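Local atomic coordinates of fructose transport system repressor FruR (Pseudomonas putida, PDB entry 3O74), a protein that probably binds specific DNA sites as a LacI-family repressor and activator of transcription, with fructose 1-phosphate as its preferred effector. Residues Arg168-Gln171 with Gln172-Asp176; Thr187-Val190 with Leu191-Gly194. All coordinates share one frame; numbering follows the deposited sequence.

Interaction 1 of 2, residues Arg168-Gln171 with Gln172-Asp176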
# COMPACT_ATOMS: atom_id res chain seq x y z
N ARG B 168 -1.61 13.63 16.46
CA ARG B 168 -1.97 14.94 17.01
C ARG B 168 -3.30 14.89 17.76
O ARG B 168 -3.43 15.46 18.85
CB ARG B 168 -2.04 15.99 15.91
CG ARG B 168 -2.52 17.36 16.38
CD ARG B 168 -2.62 18.35 15.23
NE ARG B 168 -1.45 18.26 14.36
CZ ARG B 168 -1.47 17.78 13.12
NH1 ARG B 168 -2.61 17.37 12.59
NH2 ARG B 168 -0.35 17.73 12.40
N LEU B 169 -4.29 14.23 17.17
CA LEU B 169 -5.62 14.13 17.78
C LEU B 169 -5.62 13.30 19.06
O LEU B 169 -6.32 13.63 20.02
CB LEU B 169 -6.63 13.57 16.78
CG LEU B 169 -6.88 14.43 15.54
CD1 LEU B 169 -7.87 13.75 14.61
CD2 LEU B 169 -7.36 15.82 15.93
N MSE B 170 -4.85 12.22 19.08
CA MSE B 170 -4.74 11.40 20.27
C MSE B 170 -4.15 12.21 21.42
O MSE B 170 -4.60 12.11 22.56
CB MSE B 170 -3.89 10.15 20.02
CG MSE B 170 -3.92 9.15 21.17
SE MSE B 170 -5.73 8.53 21.53
CE MSE B 170 -5.37 7.32 23.01
N GLN B 171 -3.12 13.01 21.12
CA GLN B 171 -2.50 13.88 22.12
C GLN B 171 -3.52 14.86 22.67
O GLN B 171 -3.68 15.00 23.88
CB GLN B 171 -1.33 14.65 21.51
CG GLN B 171 0.01 13.96 21.64
CD GLN B 171 0.47 13.83 23.08
OE1 GLN B 171 -0.05 14.48 23.98
NE2 GLN B 171 1.45 12.97 23.30
N GLN B 172 -4.21 15.55 21.76
CA GLN B 172 -5.21 16.54 22.12
C GLN B 172 -6.28 15.90 22.99
O GLN B 172 -6.76 16.51 23.95
CB GLN B 172 -5.82 17.15 20.86
CG GLN B 172 -6.88 18.21 21.09
CD GLN B 172 -7.41 18.78 19.78
OE1 GLN B 172 -8.55 19.23 19.71
NE2 GLN B 172 -6.58 18.76 18.74
N LEU B 173 -6.65 14.67 22.66
CA LEU B 173 -7.64 13.92 23.42
C LEU B 173 -7.15 13.62 24.83
O LEU B 173 -7.83 13.89 25.82
CB LEU B 173 -7.98 12.61 22.71
CG LEU B 173 -8.96 11.68 23.43
CD1 LEU B 173 -10.27 12.41 23.68
CD2 LEU B 173 -9.18 10.41 22.63
N ILE B 174 -5.95 13.06 24.92
CA ILE B 174 -5.35 12.73 26.21
C ILE B 174 -5.19 13.98 27.06
O ILE B 174 -5.50 13.98 28.25
CB ILE B 174 -3.97 12.06 26.02
CG1 ILE B 174 -4.15 10.65 25.46
CG2 ILE B 174 -3.19 12.02 27.34
CD1 ILE B 174 -2.87 10.01 24.97
N ASP B 175 -4.70 15.06 26.44
CA ASP B 175 -4.53 16.32 27.15
C ASP B 175 -5.87 16.87 27.65
O ASP B 175 -5.92 17.55 28.67
CB ASP B 175 -3.83 17.36 26.26
CG ASP B 175 -2.38 17.00 25.96
OD1 ASP B 175 -1.91 15.95 26.46
OD2 ASP B 175 -1.71 17.76 25.24
N ASP B 176 -6.95 16.55 26.94
CA ASP B 176 -8.28 17.06 27.28
C ASP B 176 -9.03 16.23 28.33
O ASP B 176 -9.86 16.76 29.07
CB ASP B 176 -9.14 17.24 26.02
CG ASP B 176 -8.68 18.41 25.16
OD1 ASP B 176 -7.75 19.13 25.59
OD2 ASP B 176 -9.24 18.61 24.07
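Four successive i to i+4 backbone bonds tie Arg168-Gln171 to Gln172-Asp176 within helix 163-177. Gln172 N donates to Arg168 O at 3.0 Å, Leu173 N to Leu169 O at 2.9 Å, Ile174 N to Met170 O at 2.9 Å, and Asp175 N to Gln171 O at 2.8 Å. The last is nearly straight at the hydrogen, with an N-H...O angle of 168°, and the one before it is just as straight. Two polar side chains find partners outside the stretch: Arg168 NH1 forms a salt bridge with Glu159, and Asp176 OD2 is hydrogen-bonded to Tyr156 OH. Gln171 and Asp175 pair no donor with an acceptor in the modelled orientation, for Gln171 OE1 stands 3.4 Å from Asp175 OD1, both being acceptors, and the amide and carboxylate planes are turned 63° apart. On the buried side, selenomethionine Met170 divides its packing between two neighbours. Its chain bends at chi2 (59°), and SE meets Leu173 CD2 at 4.1 Å while CG lies 4.0 Å from Ile174 CD1. Met170 and Leu169 also touch Ile126 of strand 122-128, whereas Ile174 joins Met170 in packing on Thr198 of helix 189-201. The chemistry is therefore amphipathic: apolar branches seat the helix on the sheet and its neighbour, while cohesion along the axis comes from the main-chain bonds rather than from a Gln171-Asp175 side-chain bond.

Interaction 2 of 2, residues Thr187-Val190 with Leu191-Gly194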
# COMPACT_ATOMS: atom_id res chain seq x y z
N THR B 187 -11.73 6.13 12.65
CA THR B 187 -12.48 5.94 11.41
C THR B 187 -11.60 5.45 10.27
O THR B 187 -12.08 5.24 9.15
CB THR B 187 -13.19 7.22 10.99
OG1 THR B 187 -12.21 8.23 10.67
CG2 THR B 187 -14.12 7.71 12.11
N SER B 188 -10.31 5.27 10.54
CA SER B 188 -9.37 4.86 9.51
C SER B 188 -8.12 4.26 10.14
O SER B 188 -7.61 4.77 11.14
CB SER B 188 -8.99 6.04 8.63
OG SER B 188 -7.97 5.68 7.71
N TYR B 189 -7.62 3.18 9.55
CA TYR B 189 -6.44 2.52 10.10
C TYR B 189 -5.23 3.45 10.18
O TYR B 189 -4.43 3.35 11.11
CB TYR B 189 -6.07 1.26 9.30
CG TYR B 189 -4.85 0.59 9.87
CD1 TYR B 189 -4.92 -0.12 11.06
CD2 TYR B 189 -3.61 0.70 9.25
CE1 TYR B 189 -3.80 -0.72 11.60
CE2 TYR B 189 -2.48 0.10 9.78
CZ TYR B 189 -2.59 -0.61 10.96
OH TYR B 189 -1.48 -1.21 11.51
N VAL B 190 -5.08 4.34 9.21
CA VAL B 190 -3.93 5.25 9.21
C VAL B 190 -3.98 6.18 10.42
O VAL B 190 -2.95 6.56 10.96
CB VAL B 190 -3.80 6.07 7.91
CG1 VAL B 190 -4.92 7.09 7.79
CG2 VAL B 190 -2.46 6.76 7.86
N LEU B 191 -5.19 6.54 10.84
CA LEU B 191 -5.35 7.35 12.04
C LEU B 191 -4.97 6.55 13.27
O LEU B 191 -4.36 7.08 14.19
CB LEU B 191 -6.79 7.87 12.17
CG LEU B 191 -7.22 8.92 11.14
CD1 LEU B 191 -8.71 9.21 11.24
CD2 LEU B 191 -6.41 10.20 11.31
N LEU B 192 -5.32 5.27 13.28
CA LEU B 192 -4.93 4.39 14.38
C LEU B 192 -3.41 4.32 14.52
O LEU B 192 -2.89 4.20 15.63
CB LEU B 192 -5.49 2.98 14.17
CG LEU B 192 -5.21 1.99 15.30
CD1 LEU B 192 -5.86 2.45 16.61
CD2 LEU B 192 -5.66 0.57 14.94
N GLN B 193 -2.71 4.39 13.40
CA GLN B 193 -1.25 4.34 13.42
C GLN B 193 -0.67 5.49 14.22
O GLN B 193 0.31 5.33 14.95
CB GLN B 193 -0.70 4.38 12.00
CG GLN B 193 -0.99 3.15 11.17
CD GLN B 193 -0.30 3.20 9.83
OE1 GLN B 193 0.93 3.27 9.75
NE2 GLN B 193 -1.08 3.17 8.76
N GLY B 194 -1.28 6.66 14.07
CA GLY B 194 -0.86 7.83 14.82
C GLY B 194 -1.17 7.64 16.30
O GLY B 194 -0.39 8.04 17.16
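Ser188 O starts the helix by accepting Leu192 N at 3.2 Å, with an N-H...O angle of 155°, plus a weak bond from Leu191 N at 3.0 Å. One residue on, Gln193 N reaches Tyr189 O at 3.0 Å and makes a weaker bond to Val190 O, so the first turn mixes i+4 with i+3 geometry. Ser188 occupies the N-cap position; its OG, trans to the backbone N at chi1 174°, lies 4.3 Å from Leu191 N and hydrogen-bonds a glycerol, probably from the crystallisation liquor. Beside it, Thr187 and Leu191 run the same way, with OG1 of Thr187 in van der Waals contact with CD1 of Leu191 at 3.7 Å. The ring of Tyr189 meets two side chains of the next turn. Leu192 CD2 approaches obliquely, 4.0 Å from Tyr189 CD1 and equally close to CE1; Gln193 comes to the CD2/CE2 flank, its CG 3.7 Å from Tyr189 CE2. The Gln193 chain crosses that of Tyr189 at about a right angle, yet the ring and amide planes are only 34° apart. Tyr189 also packs on Leu219 of the second subunit, where Gln218 bonds to Gln193 O, placing this turn at the dimer interface. A helix start with serine at the N-cap position, two residues after strand 183-186 and leading to strand 210-214, here belongs to the beta-alpha-beta crossover of the LacI-type, periplasmic-binding-protein-like fold.

How the interactions relate
Interaction 1 and interaction 2 lie in series on neighbouring helices, 163-177 and 189-201, joined through strand 183-186. Their centres are about 14 Å apart and their nearest atoms about 5 Å, so they do not touch directly. Two residues bridge the gap. Thr198 is touched by Met170, Gln171 and Ile174 and makes a weak hydrogen bond with Gly194 O; Ile126 packs under Leu169 and Met170 and bonds through its backbone to Thr187. The surroundings differ: no other chain of the assembly reaches 168-176, whereas 187-194 meets the second subunit and, about 3 Å from the Ser188 side chain, a glycerol that may mark a pocket.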